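Local structure of BugD (Bordetella pertussis Tohama I, 2F5X) at residues Ala150-Gly155 and Glu302-Ala307; Gln198-Gly203 and Pro217-Leu222; Asn20-Phe25 and Thr65-Ala70; Lys172-Ala177 and Asp187-Gln192; Asn124-Leu129 and Ser228-Phe233. The protein is a periplasmic solute receptor that binds aspartic acid and probably delivers it to a membrane transporter of the tripartite tricarboxylate type. All coordinates share one frame; numbering follows the deposited sequence.

Contact 1. Residues Ala150-Gly155 and Glu302-Ala307. With ASP (aspartic acid), chain D.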
# COMPACT_ATOMS: atom_id res chain seq x y z
N ALA A 150 4.66 -0.19 1.43
CA ALA A 150 4.50 1.05 0.67
C ALA A 150 5.28 2.17 1.37
O ALA A 150 6.00 2.94 0.73
CB ALA A 150 3.01 1.42 0.56
N SER A 151 5.14 2.23 2.69
CA SER A 151 5.83 3.23 3.49
C SER A 151 7.34 3.01 3.45
O SER A 151 8.11 3.95 3.63
CB SER A 151 5.31 3.22 4.93
OG SER A 151 5.36 1.91 5.49
N HIS A 152 7.76 1.76 3.22
CA HIS A 152 9.19 1.46 3.06
C HIS A 152 9.72 2.00 1.73
O HIS A 152 10.79 2.63 1.70
CB HIS A 152 9.46 -0.04 3.18
CG HIS A 152 10.84 -0.43 2.75
ND1 HIS A 152 11.10 -1.04 1.55
CD2 HIS A 152 12.04 -0.27 3.36
CE1 HIS A 152 12.40 -1.23 1.42
NE2 HIS A 152 13.00 -0.78 2.51
N LEU A 153 8.99 1.73 0.65
CA LEU A 153 9.36 2.23 -0.67
C LEU A 153 9.46 3.76 -0.67
O LEU A 153 10.49 4.33 -1.07
CB LEU A 153 8.36 1.75 -1.74
CG LEU A 153 8.45 2.44 -3.12
CD1 LEU A 153 9.82 2.16 -3.77
CD2 LEU A 153 7.33 1.98 -4.01
N CYS A 154 8.41 4.42 -0.21
CA CYS A 154 8.41 5.88 -0.19
C CYS A 154 9.48 6.42 0.75
O CYS A 154 10.16 7.37 0.41
CB CYS A 154 7.04 6.41 0.19
SG CYS A 154 6.89 8.21 0.10
N GLY A 155 9.64 5.79 1.91
CA GLY A 155 10.67 6.18 2.86
C GLY A 155 12.07 6.08 2.26
O GLY A 155 12.91 6.95 2.49
N GLU A 302 15.27 -1.64 -10.45
CA GLU A 302 16.22 -0.64 -10.91
C GLU A 302 16.36 0.50 -9.90
O GLU A 302 17.47 0.95 -9.64
CB GLU A 302 15.86 -0.11 -12.30
CG GLU A 302 16.86 0.89 -12.89
CD GLU A 302 18.25 0.31 -13.18
OE1 GLU A 302 18.39 -0.92 -13.31
OE2 GLU A 302 19.20 1.11 -13.28
N LEU A 303 15.24 0.94 -9.32
CA LEU A 303 15.25 1.96 -8.28
C LEU A 303 16.13 1.55 -7.09
O LEU A 303 16.98 2.32 -6.64
CB LEU A 303 13.83 2.29 -7.81
CG LEU A 303 13.70 3.46 -6.81
CD1 LEU A 303 12.46 4.29 -7.10
CD2 LEU A 303 13.67 2.97 -5.36
N PHE A 304 15.93 0.33 -6.59
CA PHE A 304 16.71 -0.15 -5.45
C PHE A 304 18.18 -0.35 -5.80
O PHE A 304 19.05 -0.04 -4.99
CB PHE A 304 16.10 -1.41 -4.84
CG PHE A 304 14.76 -1.18 -4.20
CD1 PHE A 304 14.61 -0.25 -3.17
CD2 PHE A 304 13.65 -1.90 -4.61
CE1 PHE A 304 13.37 -0.04 -2.58
CE2 PHE A 304 12.42 -1.70 -4.02
CZ PHE A 304 12.27 -0.77 -3.01
N LYS A 305 18.44 -0.87 -7.00
CA LYS A 305 19.82 -1.02 -7.47
C LYS A 305 20.56 0.32 -7.45
O LYS A 305 21.70 0.41 -6.97
CB LYS A 305 19.84 -1.62 -8.89
CG LYS A 305 21.25 -1.76 -9.49
CD LYS A 305 21.28 -2.81 -10.59
CE LYS A 305 22.60 -2.82 -11.34
NZ LYS A 305 22.41 -2.57 -12.80
N LYS A 306 19.91 1.37 -7.96
CA LYS A 306 20.50 2.71 -8.01
C LYS A 306 20.71 3.33 -6.63
O LYS A 306 21.60 4.17 -6.44
CB LYS A 306 19.63 3.64 -8.86
CG LYS A 306 19.95 3.59 -10.34
CD LYS A 306 19.66 4.94 -10.98
CE LYS A 306 18.66 4.80 -12.12
NZ LYS A 306 19.19 3.98 -13.26
N ALA A 307 19.89 2.90 -5.68
CA ALA A 307 19.96 3.37 -4.30
C ALA A 307 20.92 2.52 -3.46
O ALA A 307 21.12 2.79 -2.27
CB ALA A 307 18.57 3.38 -3.68
N ASP D . -0.44 -0.75 3.31
CA ASP D . 0.19 -1.09 4.62
C ASP D . -0.85 -1.27 5.71
O ASP D . -0.55 -1.12 6.91
CB ASP D . 1.18 -0.01 5.03
CG ASP D . 2.37 0.06 4.11
OD1 ASP D . 3.14 1.04 4.22
OD2 ASP D . 2.62 -0.84 3.26
OXT ASP D . -2.00 -1.56 5.38

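Contact 2. Residues Gln198-Gly203 and Pro217-Leu222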
# COMPACT_ATOMS: atom_id res chain seq x y z
N GLN A 198 -7.74 11.26 7.48
CA GLN A 198 -8.37 11.45 8.77
C GLN A 198 -7.51 12.33 9.71
O GLN A 198 -7.99 13.33 10.29
CB GLN A 198 -8.61 10.03 9.37
CG GLN A 198 -9.36 8.98 8.41
CD GLN A 198 -8.44 8.09 7.52
OE1 GLN A 198 -7.52 8.58 6.89
NE2 GLN A 198 -8.75 6.79 7.44
N GLN A 199 -6.24 11.99 9.82
CA GLN A 199 -5.33 12.69 10.71
C GLN A 199 -4.86 14.03 10.13
O GLN A 199 -4.60 14.96 10.88
CB GLN A 199 -4.12 11.82 11.04
CG GLN A 199 -4.45 10.38 11.42
CD GLN A 199 -5.36 10.26 12.62
OE1 GLN A 199 -5.42 11.17 13.45
NE2 GLN A 199 -6.08 9.15 12.71
N ILE A 200 -4.73 14.10 8.81
CA ILE A 200 -4.31 15.34 8.18
C ILE A 200 -5.41 16.41 8.28
O ILE A 200 -5.15 17.52 8.74
CB ILE A 200 -3.89 15.12 6.72
CG1 ILE A 200 -2.61 14.28 6.65
CG2 ILE A 200 -3.71 16.46 6.01
CD1 ILE A 200 -2.29 13.75 5.26
N THR A 201 -6.64 16.07 7.88
CA THR A 201 -7.68 17.09 7.79
C THR A 201 -8.11 17.63 9.14
O THR A 201 -8.63 18.75 9.23
CB THR A 201 -8.92 16.58 7.03
OG1 THR A 201 -9.44 15.41 7.68
CG2 THR A 201 -8.55 16.12 5.63
N SER A 202 -7.88 16.85 10.20
CA SER A 202 -8.19 17.29 11.56
C SER A 202 -7.05 18.09 12.19
O SER A 202 -7.18 18.65 13.30
CB SER A 202 -8.51 16.08 12.43
OG SER A 202 -7.35 15.27 12.54
N GLY A 203 -5.91 18.16 11.49
CA GLY A 203 -4.74 18.88 11.99
C GLY A 203 -3.95 18.14 13.05
O GLY A 203 -3.13 18.74 13.75
N PRO A 217 -6.94 15.96 -4.79
CA PRO A 217 -8.06 16.92 -4.69
C PRO A 217 -8.67 17.03 -3.29
O PRO A 217 -9.13 18.11 -2.92
CB PRO A 217 -9.09 16.37 -5.68
CG PRO A 217 -8.33 15.51 -6.60
CD PRO A 217 -7.17 14.95 -5.84
N THR A 218 -8.67 15.94 -2.52
CA THR A 218 -9.16 15.96 -1.14
C THR A 218 -8.16 16.58 -0.17
O THR A 218 -8.50 16.86 0.98
CB THR A 218 -9.52 14.55 -0.67
OG1 THR A 218 -8.45 13.65 -1.01
CG2 THR A 218 -10.73 14.02 -1.43
N LEU A 219 -6.92 16.76 -0.62
CA LEU A 219 -5.90 17.42 0.19
C LEU A 219 -5.21 18.52 -0.65
O LEU A 219 -4.00 18.47 -0.89
CB LEU A 219 -4.89 16.39 0.70
CG LEU A 219 -5.43 15.24 1.56
CD1 LEU A 219 -4.38 14.14 1.71
CD2 LEU A 219 -5.89 15.74 2.93
N PRO A 220 -6.00 19.50 -1.08
CA PRO A 220 -5.57 20.43 -2.14
C PRO A 220 -4.43 21.36 -1.76
O PRO A 220 -3.80 21.91 -2.66
CB PRO A 220 -6.85 21.22 -2.45
CG PRO A 220 -7.67 21.13 -1.22
CD PRO A 220 -7.37 19.79 -0.61
N ASP A 221 -4.14 21.53 -0.47
CA ASP A 221 -3.07 22.42 -0.03
C ASP A 221 -1.70 21.75 0.06
O ASP A 221 -0.71 22.41 0.38
CB ASP A 221 -3.42 23.09 1.30
CG ASP A 221 -4.60 24.03 1.19
OD1 ASP A 221 -4.82 24.60 0.09
OD2 ASP A 221 -5.38 24.26 2.14
N LEU A 222 -1.62 20.46 -0.22
CA LEU A 222 -0.34 19.78 -0.17
C LEU A 222 0.30 19.73 -1.55
O LEU A 222 -0.30 19.20 -2.50
CB LEU A 222 -0.48 18.36 0.40
CG LEU A 222 -1.10 18.21 1.80
CD1 LEU A 222 -1.13 16.73 2.20
CD2 LEU A 222 -0.36 19.04 2.85

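Contact 3. Residues Asn20-Phe25 and Thr65-Ala70. With ASP (aspartic acid), chain D.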
# COMPACT_ATOMS: atom_id res chain seq x y z
N ASN A 20 -12.10 -16.11 2.78
CA ASN A 20 -11.13 -15.35 3.57
C ASN A 20 -10.26 -14.49 2.69
O ASN A 20 -9.65 -15.00 1.74
CB ASN A 20 -10.25 -16.29 4.39
CG ASN A 20 -11.04 -17.11 5.41
OD1 ASN A 20 -10.85 -18.32 5.53
ND2 ASN A 20 -11.92 -16.44 6.14
N MSE A 21 -10.21 -13.20 3.01
CA MSE A 21 -9.37 -12.25 2.29
C MSE A 21 -8.24 -11.83 3.22
O MSE A 21 -8.45 -11.18 4.24
CB MSE A 21 -10.20 -11.03 1.86
CG MSE A 21 -9.37 -9.77 1.59
SE MSE A 21 -10.43 -8.36 0.78
CE MSE A 21 -10.54 -9.27 -0.68
N VAL A 22 -7.02 -12.24 2.86
CA VAL A 22 -5.85 -11.92 3.67
C VAL A 22 -5.30 -10.55 3.30
O VAL A 22 -5.02 -10.27 2.13
CB VAL A 22 -4.76 -13.01 3.50
CG1 VAL A 22 -3.43 -12.62 4.20
CG2 VAL A 22 -5.29 -14.38 3.98
N VAL A 23 -5.13 -9.71 4.32
CA VAL A 23 -4.48 -8.41 4.21
C VAL A 23 -3.17 -8.54 4.99
O VAL A 23 -3.20 -8.76 6.20
CB VAL A 23 -5.37 -7.32 4.87
CG1 VAL A 23 -4.60 -6.00 5.04
CG2 VAL A 23 -6.61 -7.10 4.03
N PRO A 24 -2.01 -8.50 4.32
CA PRO A 24 -0.72 -8.71 5.00
C PRO A 24 -0.22 -7.59 5.93
O PRO A 24 0.99 -7.38 6.05
CB PRO A 24 0.25 -8.89 3.82
CG PRO A 24 -0.66 -9.37 2.68
CD PRO A 24 -1.84 -8.40 2.86
N PHE A 25 -1.15 -6.91 6.61
CA PHE A 25 -0.81 -5.81 7.51
C PHE A 25 -1.80 -5.72 8.64
O PHE A 25 -2.91 -6.26 8.56
CB PHE A 25 -0.80 -4.48 6.75
CG PHE A 25 0.26 -4.40 5.69
CD1 PHE A 25 1.59 -4.18 6.04
CD2 PHE A 25 -0.07 -4.59 4.36
CE1 PHE A 25 2.58 -4.14 5.06
CE2 PHE A 25 0.92 -4.54 3.37
CZ PHE A 25 2.24 -4.31 3.72
N THR A 65 2.88 -14.70 1.37
CA THR A 65 3.35 -16.07 1.37
C THR A 65 2.27 -17.02 1.86
O THR A 65 2.10 -18.11 1.30
CB THR A 65 4.61 -16.19 2.24
OG1 THR A 65 5.67 -15.47 1.60
CG2 THR A 65 5.13 -17.64 2.27
N GLN A 66 1.53 -16.59 2.89
CA GLN A 66 0.44 -17.40 3.42
C GLN A 66 -0.57 -17.79 2.33
O GLN A 66 -0.96 -18.96 2.21
CB GLN A 66 -0.27 -16.71 4.58
CG GLN A 66 -1.36 -17.57 5.18
CD GLN A 66 -2.09 -16.90 6.31
OE1 GLN A 66 -1.48 -16.55 7.32
NE2 GLN A 66 -3.40 -16.71 6.16
N VAL A 67 -0.99 -16.81 1.53
CA VAL A 67 -1.91 -17.10 0.44
C VAL A 67 -1.22 -17.93 -0.64
O VAL A 67 -1.84 -18.85 -1.20
CB VAL A 67 -2.59 -15.83 -0.13
CG1 VAL A 67 -3.56 -16.19 -1.26
CG2 VAL A 67 -3.33 -15.10 0.96
N ALA A 68 0.05 -17.65 -0.93
CA ALA A 68 0.76 -18.46 -1.93
C ALA A 68 0.73 -19.95 -1.57
O ALA A 68 0.65 -20.80 -2.46
CB ALA A 68 2.21 -17.98 -2.10
N ARG A 69 0.78 -20.24 -0.27
CA ARG A 69 0.82 -21.61 0.24
C ARG A 69 -0.55 -22.18 0.64
O ARG A 69 -0.65 -23.32 1.10
CB ARG A 69 1.78 -21.68 1.44
CG ARG A 69 3.22 -21.33 1.09
CD ARG A 69 4.18 -21.38 2.28
NE ARG A 69 4.90 -22.65 2.34
CZ ARG A 69 4.95 -23.46 3.41
NH1 ARG A 69 4.31 -23.14 4.53
NH2 ARG A 69 5.65 -24.59 3.35
N ALA A 70 -1.61 -21.39 0.46
CA ALA A 70 -2.96 -21.81 0.88
C ALA A 70 -3.59 -22.75 -0.14
O ALA A 70 -3.18 -22.79 -1.29
CB ALA A 70 -3.84 -20.60 1.09
N ASP D . -0.44 -0.75 3.31
CA ASP D . 0.19 -1.09 4.62
C ASP D . -0.85 -1.27 5.71
O ASP D . -0.55 -1.12 6.91
CB ASP D . 1.18 -0.01 5.03
CG ASP D . 2.37 0.06 4.11
OD1 ASP D . 3.14 1.04 4.22
OD2 ASP D . 2.62 -0.84 3.26
OXT ASP D . -2.00 -1.56 5.38

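Contact 4. Residues Lys172-Ala177 and Asp187-Gln192. With ASP (aspartic acid), chain D.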
# COMPACT_ATOMS: atom_id res chain seq x y z
N LYS A 172 4.21 -3.58 11.95
CA LYS A 172 3.46 -4.58 11.19
C LYS A 172 2.41 -3.96 10.27
O LYS A 172 1.62 -4.67 9.65
CB LYS A 172 2.80 -5.59 12.14
CG LYS A 172 3.79 -6.59 12.73
CD LYS A 172 3.11 -7.49 13.76
CE LYS A 172 3.99 -8.69 14.12
NZ LYS A 172 5.44 -8.35 14.25
N GLY A 173 2.39 -2.64 10.22
CA GLY A 173 1.45 -1.90 9.39
C GLY A 173 1.55 -0.44 9.74
O GLY A 173 2.17 -0.09 10.75
N THR A 174 0.97 0.44 8.93
CA THR A 174 0.99 1.85 9.33
C THR A 174 -0.11 2.26 10.30
O THR A 174 -0.11 3.39 10.76
CB THR A 174 1.02 2.82 8.13
OG1 THR A 174 -0.05 2.49 7.23
CG2 THR A 174 2.32 2.62 7.33
N ALA A 175 -1.03 1.35 10.63
CA ALA A 175 -1.92 1.61 11.76
C ALA A 175 -1.13 1.70 13.10
O ALA A 175 -1.21 2.73 13.78
CB ALA A 175 -3.07 0.57 11.83
N PRO A 176 -0.37 0.67 13.48
CA PRO A 176 0.48 0.80 14.68
C PRO A 176 1.53 1.91 14.55
O PRO A 176 1.83 2.57 15.54
CB PRO A 176 1.17 -0.57 14.80
CG PRO A 176 0.94 -1.26 13.53
CD PRO A 176 -0.30 -0.68 12.91
N ALA A 177 2.06 2.12 13.35
CA ALA A 177 3.02 3.22 13.16
C ALA A 177 2.35 4.56 13.43
O ALA A 177 2.92 5.40 14.13
CB ALA A 177 3.61 3.19 11.77
N ASP A 187 8.96 10.15 14.48
CA ASP A 187 8.89 11.54 14.00
C ASP A 187 8.23 11.74 12.65
O ASP A 187 7.42 12.65 12.49
CB ASP A 187 10.27 12.18 13.95
CG ASP A 187 10.97 12.18 15.29
OD1 ASP A 187 10.30 12.30 16.34
OD2 ASP A 187 12.19 12.08 15.39
N LEU A 188 8.59 10.90 11.69
CA LEU A 188 8.33 11.17 10.27
C LEU A 188 7.85 9.89 9.59
O LEU A 188 8.31 8.81 9.93
CB LEU A 188 9.66 11.62 9.65
CG LEU A 188 9.74 12.01 8.18
CD1 LEU A 188 8.95 13.31 7.93
CD2 LEU A 188 11.21 12.17 7.80
N MSE A 189 6.91 10.01 8.64
CA MSE A 189 6.43 8.84 7.91
C MSE A 189 5.87 9.22 6.55
O MSE A 189 5.30 10.29 6.40
CB MSE A 189 5.31 8.17 8.73
CG MSE A 189 4.72 6.93 8.10
SE MSE A 189 3.71 5.92 9.42
CE MSE A 189 2.07 6.98 9.60
N CYS A 190 6.03 8.33 5.58
CA CYS A 190 5.26 8.42 4.34
C CYS A 190 4.22 7.34 4.38
O CYS A 190 4.54 6.18 4.61
CB CYS A 190 6.17 8.19 3.14
SG CYS A 190 5.43 8.58 1.52
N ASP A 191 2.96 7.71 4.15
CA ASP A 191 1.85 6.75 4.35
C ASP A 191 0.72 7.08 3.37
O ASP A 191 0.67 8.19 2.81
CB ASP A 191 1.44 6.79 5.83
CG ASP A 191 0.39 5.75 6.22
OD1 ASP A 191 0.13 4.74 5.52
OD2 ASP A 191 -0.22 5.88 7.31
N GLN A 192 -0.15 6.11 3.11
CA GLN A 192 -1.21 6.26 2.11
C GLN A 192 -2.37 7.10 2.62
O GLN A 192 -2.66 7.07 3.82
CB GLN A 192 -1.73 4.89 1.71
CG GLN A 192 -0.68 4.05 0.98
CD GLN A 192 -1.03 2.58 1.08
OE1 GLN A 192 -0.42 1.83 1.85
NE2 GLN A 192 -2.02 2.18 0.33
N ASP D . -0.44 -0.75 3.31
CA ASP D . 0.19 -1.09 4.62
C ASP D . -0.85 -1.27 5.71
O ASP D . -0.55 -1.12 6.91
CB ASP D . 1.18 -0.01 5.03
CG ASP D . 2.37 0.06 4.11
OD1 ASP D . 3.14 1.04 4.22
OD2 ASP D . 2.62 -0.84 3.26
OXT ASP D . -2.00 -1.56 5.38

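Contact 5. Residues Asn124-Leu129 and Ser228-Phe233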
# COMPACT_ATOMS: atom_id res chain seq x y z
N ASN A 124 7.22 23.58 9.04
CA ASN A 124 5.83 23.81 8.65
C ASN A 124 5.55 23.61 7.17
O ASN A 124 4.39 23.65 6.76
CB ASN A 124 5.39 25.21 9.09
CG ASN A 124 5.20 25.30 10.58
OD1 ASN A 124 4.90 24.31 11.23
ND2 ASN A 124 5.37 26.50 11.14
N ASN A 125 6.59 23.37 6.38
CA ASN A 125 6.42 23.15 4.94
C ASN A 125 7.52 22.23 4.39
O ASN A 125 8.49 21.93 5.10
CB ASN A 125 6.32 24.48 4.17
CG ASN A 125 7.61 25.30 4.24
OD1 ASN A 125 8.68 24.81 3.94
ND2 ASN A 125 7.49 26.57 4.61
N ILE A 126 7.35 21.77 3.15
CA ILE A 126 8.27 20.78 2.59
C ILE A 126 9.71 21.31 2.43
O ILE A 126 10.67 20.57 2.65
CB ILE A 126 7.71 20.16 1.26
CG1 ILE A 126 8.61 19.02 0.74
CG2 ILE A 126 7.50 21.23 0.18
CD1 ILE A 126 8.78 17.83 1.68
N LYS A 127 9.87 22.59 2.08
CA LYS A 127 11.20 23.19 1.98
C LYS A 127 11.88 23.15 3.35
O LYS A 127 13.03 22.71 3.47
CB LYS A 127 11.13 24.63 1.47
CG LYS A 127 12.50 25.28 1.34
CD LYS A 127 12.40 26.70 0.80
CE LYS A 127 13.79 27.28 0.58
NZ LYS A 127 14.36 27.78 1.86
N GLU A 128 11.16 23.59 4.38
CA GLU A 128 11.68 23.58 5.74
C GLU A 128 11.89 22.18 6.26
O GLU A 128 12.82 21.96 7.03
CB GLU A 128 10.77 24.33 6.69
CG GLU A 128 10.74 25.81 6.43
CD GLU A 128 9.48 26.45 6.95
OE1 GLU A 128 8.65 25.75 7.58
OE2 GLU A 128 9.32 27.66 6.73
N LEU A 129 11.04 21.25 5.84
CA LEU A 129 11.23 19.85 6.23
C LEU A 129 12.57 19.31 5.75
O LEU A 129 13.32 18.70 6.53
CB LEU A 129 10.09 18.95 5.73
CG LEU A 129 10.27 17.45 6.00
CD1 LEU A 129 10.16 17.15 7.49
CD2 LEU A 129 9.28 16.61 5.22
N SER A 228 7.69 20.31 -5.88
CA SER A 228 8.55 20.80 -4.80
C SER A 228 10.04 20.69 -5.12
O SER A 228 10.88 21.01 -4.28
CB SER A 228 8.19 20.09 -3.49
OG SER A 228 6.81 20.25 -3.21
N GLY A 229 10.36 20.24 -6.34
CA GLY A 229 11.74 20.15 -6.79
C GLY A 229 12.30 18.74 -6.94
O GLY A 229 13.42 18.57 -7.43
N TYR A 230 11.52 17.75 -6.51
CA TYR A 230 11.94 16.34 -6.57
C TYR A 230 11.37 15.70 -7.83
O TYR A 230 10.38 14.98 -7.80
CB TYR A 230 11.53 15.60 -5.28
CG TYR A 230 12.03 16.30 -4.03
CD1 TYR A 230 13.33 16.07 -3.56
CD2 TYR A 230 11.23 17.21 -3.34
CE1 TYR A 230 13.81 16.73 -2.42
CE2 TYR A 230 11.70 17.87 -2.21
CZ TYR A 230 12.99 17.62 -1.75
OH TYR A 230 13.45 18.28 -0.64
N LYS A 231 12.02 15.99 -8.96
CA LYS A 231 11.57 15.53 -10.27
C LYS A 231 11.46 14.00 -10.30
O LYS A 231 12.39 13.30 -9.91
CB LYS A 231 12.54 16.03 -11.36
CG LYS A 231 12.24 15.54 -12.77
CD LYS A 231 13.47 15.63 -13.66
CE LYS A 231 13.17 16.40 -14.94
NZ LYS A 231 14.20 17.44 -15.22
N GLY A 232 10.31 13.50 -10.75
CA GLY A 232 10.07 12.07 -10.85
C GLY A 232 9.75 11.35 -9.55
O GLY A 232 9.62 10.10 -9.53
N PHE A 233 9.64 12.10 -8.45
CA PHE A 233 9.24 11.51 -7.18
C PHE A 233 7.75 11.24 -7.22
O PHE A 233 6.94 12.06 -6.76
CB PHE A 233 9.60 12.43 -6.01
CG PHE A 233 9.63 11.74 -4.67
CD1 PHE A 233 10.83 11.59 -3.99
CD2 PHE A 233 8.46 11.24 -4.09
CE1 PHE A 233 10.87 10.97 -2.74
CE2 PHE A 233 8.48 10.60 -2.86
CZ PHE A 233 9.69 10.46 -2.18
O HOH W 1 12.18 20.49 -0.05

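Contact 1. Residues Ala150-Gly155 and Glu302-Ala307
L153 and H152 of one helix both approach the F304 ring of the other obliquely. L153 CD1 lies 3.9 Å from F304 CZ. H152 CE1 is 4.3 Å from F304 CE1, a loose approach at a slant. One face of the F304 ring carries the CD2 methyl of its own neighbour L303, 3.9 Å above the plane and offset from the ring centre. L90 packs on both H152 and F304. L153 lies roughly perpendicular to F304. It has CG anti to its backbone nitrogen (chi1 168°), which carries CD1 across to the phenyl ring and, more loosely, to L303 CD2. These long side chains span the gap between two helices whose local axes come no closer than 12.2 Å, at an angle of 49°. The contact packs helix 286-306, the last of the chain, against helix 150-162, whose N-terminal end binds the ligand of this periplasmic binding protein. The helix dipole would favour an anion there. A150 N donates to OD2 of the bound aspartic acid at 2.8 Å. S151 grips OD1 of the ligand twice, through its backbone N at 2.8 Å and its OG at 2.7 Å. The same S151 OG is also hydrogen-bonded to A145 N.

Contact 2. Residues Gln198-Gly203 and Pro217-Leu222
I200 has CG1 anti to its carbonyl carbon (chi1 -68°), with CG2 anti to the backbone N. This spreads its two branches over L219. L219 also has CG anti to its carbonyl carbon (chi1 -59°), and its two methyls reach back to the helix. L219 CD2 is shared: it lies 3.8 Å from I200 CG2 and 3.8 Å from T201 CG2. The other methyl, L219 CD1, is 4.1 Å from I200 CD1. L222 adds a looser touch, its CD1 standing 4.4 Å from I200 CD1. The contact between the segments is therefore apolar, made by methyl groups. T201 turns its methyl to L219, while its OG1 is hydrogen-bonded to T197 O one turn earlier in the helix.

The helix ends in a Schellman motif, with G203 at positive phi and its N bonded to I200 O at 2.9 Å. On the other side, L219 to L222 form a type I beta turn, closed by L222 N to L219 O at 3.2 Å. The turn presents L219 and L222 to the same helix end. I200 also rests on T114 and I116 of strand 102-117 and on A207 of strand 206-210. L219 touches T114, and L222 packs on A207 and V210, so the loop and the helix end meet over these two antiparallel strands.

Contact 3. Residues Asn20-Phe25 and Thr65-Ala70
V22 meets helix 61-68 with a mixed pair of partners, the methyl of a valine and the amide end of a glutamine. V67 CG2 is the apolar partner. It lies 3.6 Å from V22 CB and 3.7 Å from V22 CG2, so it nestles against the branch point of the strand valine. The two valines lie alongside, pointing opposite ways. Q66 comes in from beside V67. Its CG is anti to the backbone N (chi1 -178°), and the chain runs on extended, which carries NE2 to within 3.7 Å of V22 CG2. This is packing of a methyl against an amide nitrogen. K55 also touches the Q66 side chain.

At the far end of the segment, F25 serves the ligand. One face of its ring lies against the bound aspartic acid, whose CA stands 3.4 Å above the plane and over the ring centre. The closest approach is 3.3 Å, from F25 CG to the ligand C. The ring therefore forms a flat wall of the pocket, in van der Waals contact with the ligand main chain and, at CZ, with its side-chain OD2. H81, which is hydrogen-bonded to the ligand, meets the F25 ring with its plane at about 20°.

Strand 19-23 pairs in parallel with strand 50-54 and with strand 76-81. V22 faces helix 61-68. M21, a selenomethionine, points away from it and packs on A35 of helix 30-46. The strand is thus sandwiched between these two helices, in the alpha/beta layering of a periplasmic binding protein lobe.

Contact 4. Residues Lys172-Ala177 and Asp187-Gln192
One hydrogen bond joins the segments: T174 OG1 donates to D191 OD1 at 2.8 Å. It reaches that oxygen 40° out of the carboxylate plane. Q192 N also donates to D191 OD1, at 2.8 Å, from the opposite face. The oxygen is thus held from both faces, while D191 OD2 is hydrogen-bonded to N195 ND2. These bonds fix the rotation of the carboxylate. T174 places OG1 between its backbone N and carbonyl carbon (chi1 52°), which turns the hydroxyl to D191. D191 makes no hydrogen bond to the ligand, consistent with a second-shell role holding T174.

Apolar packing continues along the helix. The selenium of M189, a selenomethionine, lies 3.6 Å from A177 CB and, more loosely, 4.1 Å from T174 CG2.

Helix 174-182 is the connection of a beta-alpha-beta crossover from strand 167-170 to strand 188-192, with strand 141-144 between them in the sheet. G173 is the N-cap of that helix, and Q192 is the N-cap of helix 193-201.

Ligand bonds come from both segments. T174 N donates to O of the bound aspartic acid at 3.0 Å. The ligand N donates to Q192 OE1 at 3.0 Å.

Contact 5. Residues Asn124-Leu129 and Ser228-Phe233
Segment 124-129 runs into the first turn of helix 126-136, with N125 as its N-cap. N125 OD1 accepts from E128 N at 2.8 Å in a nearly straight bond (N-H...acceptor angle 171°). E128 returns toward the start of the segment, its OE1 accepting from N124 N at 3.0 Å. Segment 228-233 has no regular structure. It ends in a type II beta turn from Y230 to F233, closed by F233 N to Y230 O at 3.0 Å. G229 and G232 both take positive phi. The contact is a helix start against a loop, near the surface of the binding protein fold.

I126 carries it, through two branches. Its CG1 is anti to the backbone N (chi1 -174°), and CG2 is left to face the serine. CG2 lies 3.6 Å from S228 OG, a methyl resting on a hydroxyl. S228 OG is itself hydrogen-bonded to T224 O, within the same loop. CG1 approaches the Y230 ring obliquely, 4.4 Å from CE2. The Y230 side chain also packs on A161 and L162 of helix 150-162. Y230 thus touches both the helix start and helix 150-162. F233 turns inward to C154 and M157 of the same helix. A water bridges the two segments beside the tyrosine: it donates to I126 O at 3.1 Å and is hydrogen-bonded to Y230 OH at 2.6 Å.

Contacts 1, 3 and 4 all touch the bound aspartic acid. Contact 1 holds its side-chain carboxylate, contact 4 its main-chain N and O, and contact 3 covers it with F25. Contacts 1 and 4 are also joined covalently by the disulfide C154-C190, SG to SG 2.1 Å. F25 CD1 of contact 3 packs on K172 O of contact 4 at 3.6 Å. Contact 5 lies farther out but touches contacts 4 and 1, through L129 CD1 to L188 CD1 at 4.0 Å and F233 CZ to C154 O at 4.1 Å. Contact 2 touches none of the others; its I200 side chain is about 14 Å from the ligand. Helix 193-201 nevertheless continues directly from strand 188-192 of contact 4.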